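Local coordinates for protein homocysteine S-methyltransferase (Escherichia coli, PDB 5DMM) that catalyses zinc-dependent methyl transfer from S-methylmethionine, or less efficiently S-adenosylmethionine, to homocysteine, yielding methionine, at residues I230-L242 / Q276-A289. Numbering follows the deposited sequence.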
loop_
_atom_site.group_PDB
_atom_site.type_symbol
_atom_site.label_atom_id
_atom_site.label_comp_id
_atom_site.label_asym_id
_atom_site.label_seq_id
_atom_site.Cartn_x
_atom_site.Cartn_y
_atom_site.Cartn_z
ATOM N N ILE A 230 8.245 2.900 -7.847
ATOM C CA ILE A 230 9.602 2.974 -8.377
ATOM C C ILE A 230 9.551 2.602 -9.861
ATOM O O ILE A 230 8.613 1.934 -10.299
ATOM C CB ILE A 230 10.549 2.030 -7.593
ATOM C CG1 ILE A 230 11.996 2.122 -8.087
ATOM C CG2 ILE A 230 10.053 0.588 -7.680
ATOM C CD1 ILE A 230 12.938 1.156 -7.362
ATOM N N ALA A 231 10.537 3.051 -10.637
ATOM C CA ALA A 231 10.587 2.756 -12.068
ATOM C C ALA A 231 10.770 1.268 -12.327
ATOM O O ALA A 231 11.492 0.593 -11.594
ATOM C CB ALA A 231 11.708 3.540 -12.733
ATOM N N LEU A 232 10.128 0.764 -13.377
ATOM C CA LEU A 232 10.237 -0.642 -13.735
ATOM C C LEU A 232 11.683 -1.117 -13.812
ATOM O O LEU A 232 12.022 -2.171 -13.276
ATOM C CB LEU A 232 9.555 -0.914 -15.075
ATOM C CG LEU A 232 8.161 -1.536 -15.039
ATOM C CD1 LEU A 232 7.717 -1.871 -16.461
ATOM C CD2 LEU A 232 8.125 -2.776 -14.149
ATOM N N GLU A 233 12.535 -0.326 -14.455
ATOM C CA GLU A 233 13.919 -0.735 -14.698
ATOM C C GLU A 233 14.754 -0.791 -13.424
ATOM O O GLU A 233 15.884 -1.259 -13.450
ATOM C CB GLU A 233 14.593 0.207 -15.703
ATOM C CG GLU A 233 14.711 1.652 -15.240
ATOM C CD GLU A 233 13.639 2.553 -15.830
ATOM O OE1 GLU A 233 12.522 2.060 -16.113
ATOM O OE2 GLU A 233 13.918 3.758 -16.016
ATOM N N ASN A 234 14.203 -0.312 -12.313
ATOM C CA ASN A 234 14.964 -0.252 -11.069
ATOM C C ASN A 234 14.515 -1.272 -10.017
ATOM O O ASN A 234 15.088 -1.348 -8.923
ATOM C CB ASN A 234 14.891 1.167 -10.492
ATOM C CG ASN A 234 15.592 2.183 -11.376
ATOM O OD1 ASN A 234 16.552 1.850 -12.064
ATOM N ND2 ASN A 234 15.118 3.422 -11.357
ATOM N N THR A 235 13.512 -2.073 -10.363
ATOM C CA THR A 235 12.914 -3.011 -9.412
ATOM C C THR A 235 13.769 -4.231 -9.100
ATOM O O THR A 235 13.967 -4.564 -7.942
ATOM C CB THR A 235 11.561 -3.526 -9.908
ATOM O OG1 THR A 235 11.717 -4.119 -11.203
ATOM C CG2 THR A 235 10.558 -2.377 -9.989
ATOM N N THR A 236 14.259 -4.910 -10.128
ATOM C CA THR A 236 14.904 -6.201 -9.919
ATOM C C THR A 236 16.171 -6.090 -9.069
ATOM O O THR A 236 16.395 -6.910 -8.186
ATOM C CB THR A 236 15.208 -6.887 -11.281
ATOM O OG1 THR A 236 13.964 -7.141 -11.948
ATOM C CG2 THR A 236 15.927 -8.220 -11.078
ATOM N N ALA A 237 16.977 -5.060 -9.308
ATOM C CA ALA A 237 18.212 -4.865 -8.544
ATOM C C ALA A 237 17.929 -4.645 -7.056
ATOM O O ALA A 237 18.634 -5.171 -6.187
ATOM C CB ALA A 237 18.994 -3.685 -9.106
ATOM N N ALA A 238 16.894 -3.861 -6.780
ATOM C CA ALA A 238 16.489 -3.571 -5.408
ATOM C C ALA A 238 15.999 -4.828 -4.710
ATOM O O ALA A 238 16.359 -5.078 -3.558
ATOM C CB ALA A 238 15.409 -2.514 -5.393
ATOM N N LEU A 239 15.172 -5.612 -5.403
ATOM C CA LEU A 239 14.654 -6.852 -4.835
ATOM C C LEU A 239 15.767 -7.846 -4.583
ATOM O O LEU A 239 15.778 -8.518 -3.556
ATOM C CB LEU A 239 13.607 -7.491 -5.745
ATOM C CG LEU A 239 12.229 -6.835 -5.808
ATOM C CD1 LEU A 239 11.338 -7.538 -6.844
ATOM C CD2 LEU A 239 11.575 -6.839 -4.425
ATOM N N GLN A 240 16.691 -7.961 -5.532
ATOM C CA GLN A 240 17.799 -8.906 -5.369
ATOM C C GLN A 240 18.617 -8.557 -4.132
ATOM O O GLN A 240 19.076 -9.450 -3.423
ATOM C CB GLN A 240 18.681 -8.935 -6.624
ATOM C CG GLN A 240 18.049 -9.693 -7.766
ATOM C CD GLN A 240 18.769 -9.500 -9.091
ATOM O OE1 GLN A 240 19.557 -8.564 -9.261
ATOM N NE2 GLN A 240 18.494 -10.391 -10.046
ATOM N N HIS A 241 18.774 -7.265 -3.853
ATOM C CA HIS A 241 19.510 -6.849 -2.663
ATOM C C HIS A 241 18.742 -7.224 -1.387
ATOM O O HIS A 241 19.317 -7.797 -0.455
ATOM C CB HIS A 241 19.805 -5.347 -2.712
ATOM C CG HIS A 241 20.646 -4.850 -1.570
ATOM N ND1 HIS A 241 21.965 -5.214 -1.398
ATOM C CD2 HIS A 241 20.351 -4.017 -0.544
ATOM C CE1 HIS A 241 22.445 -4.627 -0.314
ATOM N NE2 HIS A 241 21.487 -3.892 0.221
ATOM N N LEU A 242 17.443 -6.918 -1.349
ATOM C CA LEU A 242 16.602 -7.315 -0.221
ATOM C C LEU A 242 16.588 -8.834 -0.027
ATOM O O LEU A 242 16.584 -9.320 1.092
ATOM C CB LEU A 242 15.173 -6.796 -0.412
ATOM C CG LEU A 242 15.006 -5.280 -0.333
ATOM C CD1 LEU A 242 13.587 -4.885 -0.715
ATOM C CD2 LEU A 242 15.322 -4.790 1.090
ATOM N N GLN A 276 7.043 -4.153 -20.325
ATOM C CA GLN A 276 5.761 -4.495 -19.720
ATOM C C GLN A 276 5.933 -5.006 -18.291
ATOM O O GLN A 276 6.813 -5.821 -18.014
ATOM C CB GLN A 276 5.039 -5.545 -20.564
ATOM C CG GLN A 276 3.801 -6.129 -19.908
ATOM C CD GLN A 276 2.523 -5.715 -20.611
ATOM O OE1 GLN A 276 2.507 -5.514 -21.826
ATOM N NE2 GLN A 276 1.444 -5.576 -19.845
ATOM N N LEU A 277 5.069 -4.539 -17.396
ATOM C CA LEU A 277 5.163 -4.879 -15.983
ATOM C C LEU A 277 5.143 -6.397 -15.757
ATOM O O LEU A 277 6.020 -6.948 -15.082
ATOM C CB LEU A 277 4.030 -4.182 -15.205
ATOM C CG LEU A 277 4.075 -4.246 -13.678
ATOM C CD1 LEU A 277 3.264 -3.115 -13.054
ATOM C CD2 LEU A 277 3.567 -5.580 -13.144
ATOM N N ALA A 278 4.169 -7.081 -16.347
ATOM C CA ALA A 278 4.018 -8.516 -16.127
ATOM C C ALA A 278 5.192 -9.354 -16.660
ATOM O O ALA A 278 5.385 -10.484 -16.220
ATOM C CB ALA A 278 2.721 -9.001 -16.739
ATOM N N ASP A 279 5.977 -8.808 -17.587
ATOM C CA ASP A 279 7.138 -9.539 -18.121
ATOM C C ASP A 279 8.207 -9.796 -17.065
ATOM O O ASP A 279 9.055 -10.679 -17.233
ATOM C CB ASP A 279 7.767 -8.782 -19.293
ATOM C CG ASP A 279 6.899 -8.802 -20.536
ATOM O OD1 ASP A 279 6.014 -9.679 -20.632
ATOM O OD2 ASP A 279 7.101 -7.941 -21.413
ATOM N N TYR A 280 8.170 -9.018 -15.985
ATOM C CA TYR A 280 9.159 -9.114 -14.914
ATOM C C TYR A 280 8.860 -10.181 -13.869
ATOM O O TYR A 280 9.691 -10.449 -13.000
ATOM C CB TYR A 280 9.283 -7.768 -14.205
ATOM C CG TYR A 280 10.029 -6.723 -14.988
ATOM C CD1 TYR A 280 11.363 -6.457 -14.718
ATOM C CD2 TYR A 280 9.399 -5.996 -16.000
ATOM C CE1 TYR A 280 12.051 -5.504 -15.426
ATOM C CE2 TYR A 280 10.080 -5.044 -16.715
ATOM C CZ TYR A 280 11.408 -4.800 -16.424
ATOM O OH TYR A 280 12.103 -3.851 -17.134
ATOM N N LEU A 281 7.676 -10.776 -13.931
ATOM C CA LEU A 281 7.236 -11.689 -12.888
ATOM C C LEU A 281 8.250 -12.821 -12.587
ATOM O O LEU A 281 8.530 -13.095 -11.416
ATOM C CB LEU A 281 5.862 -12.256 -13.250
ATOM C CG LEU A 281 5.217 -13.331 -12.373
ATOM C CD1 LEU A 281 5.359 -13.021 -10.904
ATOM C CD2 LEU A 281 3.745 -13.459 -12.732
ATOM N N PRO A 282 8.821 -13.466 -13.622
ATOM C CA PRO A 282 9.812 -14.495 -13.263
ATOM C C PRO A 282 11.066 -13.962 -12.547
ATOM O O PRO A 282 11.498 -14.611 -11.590
ATOM C CB PRO A 282 10.182 -15.116 -14.620
ATOM C CG PRO A 282 9.016 -14.844 -15.483
ATOM C CD PRO A 282 8.487 -13.505 -15.057
ATOM N N GLN A 283 11.641 -12.842 -12.986
ATOM C CA GLN A 283 12.797 -12.259 -12.304
ATOM C C GLN A 283 12.446 -11.913 -10.863
ATOM O O GLN A 283 13.223 -12.156 -9.944
ATOM C CB GLN A 283 13.276 -10.964 -12.954
ATOM C CG GLN A 283 13.949 -11.033 -14.285
ATOM C CD GLN A 283 13.923 -9.664 -14.940
ATOM O OE1 GLN A 283 14.286 -8.657 -14.317
ATOM N NE2 GLN A 283 13.441 -9.609 -16.179
ATOM N N TRP A 284 11.283 -11.295 -10.691
ATOM C CA TRP A 284 10.854 -10.853 -9.362
ATOM C C TRP A 284 10.632 -12.021 -8.425
ATOM O O TRP A 284 11.080 -11.990 -7.275
ATOM C CB TRP A 284 9.568 -10.026 -9.463
ATOM C CG TRP A 284 9.767 -8.708 -10.094
ATOM C CD1 TRP A 284 10.958 -8.081 -10.340
ATOM C CD2 TRP A 284 8.744 -7.824 -10.556
ATOM N NE1 TRP A 284 10.733 -6.863 -10.936
ATOM C CE2 TRP A 284 9.382 -6.680 -11.075
ATOM C CE3 TRP A 284 7.347 -7.897 -10.587
ATOM C CZ2 TRP A 284 8.670 -5.615 -11.638
ATOM C CZ3 TRP A 284 6.638 -6.840 -11.150
ATOM C CH2 TRP A 284 7.302 -5.714 -11.662
ATOM N N GLN A 285 9.939 -13.050 -8.911
ATOM C CA GLN A 285 9.628 -14.200 -8.077
ATOM C C GLN A 285 10.910 -14.915 -7.660
ATOM O O GLN A 285 11.029 -15.394 -6.533
ATOM C CB GLN A 285 8.700 -15.166 -8.807
ATOM C CG GLN A 285 8.363 -16.423 -8.016
ATOM C CD GLN A 285 7.274 -17.261 -8.670
ATOM O OE1 GLN A 285 6.591 -16.805 -9.590
ATOM N NE2 GLN A 285 7.098 -18.491 -8.189
ATOM N N ALA A 286 11.871 -14.965 -8.576
ATOM C CA ALA A 286 13.147 -15.601 -8.296
ATOM C C ALA A 286 13.936 -14.795 -7.268
ATOM O O ALA A 286 14.868 -15.315 -6.652
ATOM C CB ALA A 286 13.960 -15.767 -9.577
ATOM N N ALA A 287 13.581 -13.523 -7.103
ATOM C CA ALA A 287 14.245 -12.668 -6.126
ATOM C C ALA A 287 13.460 -12.565 -4.825
ATOM O O ALA A 287 13.715 -11.673 -4.032
ATOM C CB ALA A 287 14.481 -11.276 -6.699
ATOM N N GLY A 288 12.515 -13.475 -4.604
ATOM C CA GLY A 288 11.820 -13.565 -3.333
ATOM C C GLY A 288 10.546 -12.742 -3.219
ATOM O O GLY A 288 9.955 -12.664 -2.139
ATOM N N ALA A 289 10.118 -12.135 -4.321
ATOM C CA ALA A 289 8.859 -11.383 -4.309
ATOM C C ALA A 289 7.703 -12.368 -4.232
ATOM O O ALA A 289 7.694 -13.381 -4.950
ATOM C CB ALA A 289 8.727 -10.496 -5.549
HETATM O O HOH W 1 15.985 -12.350 -10.033
#
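With chi1 at 56°, T235 holds OG1 between its own backbone N and carbonyl carbon, where the hydroxyl meets the indole of W284; in the next residue, T236, OG1 stands anti to the carbonyl carbon, beside the backbone N and facing Q283. T235 OG1 is gripped twice. W284 NE1 donates to T235 OG1 at 2.9 Å through a bent N-H (137°), the hydroxyl oxygen lying slightly out of the indole plane, and T235 OG1 gives its own proton to L232 O, in the plane of that carbonyl. L232 O also accepts T235 N, so the turn entering helix 235-242 orients the hydroxyl that receives the indole N-H. T236 OG1 donates to Q283 OE1 at 2.8 Å, the two side chains crossing at about a right angle, and it also lies at the edge of the Y280 ring.

Helices 235-242 and 281-286 belong to the outer layer of the TIM barrel: they follow barrel strands 222-228 and 250-253, and run nearly parallel, 18° apart with axes 9.5 Å from each other. Toward the helix N termini, L232 CD2 sits over a face of the Y280 ring, 4.2 Å from its centroid in a CH-pi contact, and reaches the edge of the indole at W284 CZ2 (3.8 Å). L232 CD1 meanwhile rests on the backbone of Q276 and L277. Further along, L239 CD1 packs on W284 CD1 at 3.6 Å; both side chains also touch V252 of strand 250-253. A287 CB fits against L239 CB and Q240 CG, each 4.0 Å away. A Schellman motif with G288 at C-prime ends the second helix; A289 N returns to W284 O as the chain turns into strand 289-292. At the exposed margin a water accepts from Q240 NE2 and donates to Q283 O (2.8 Å).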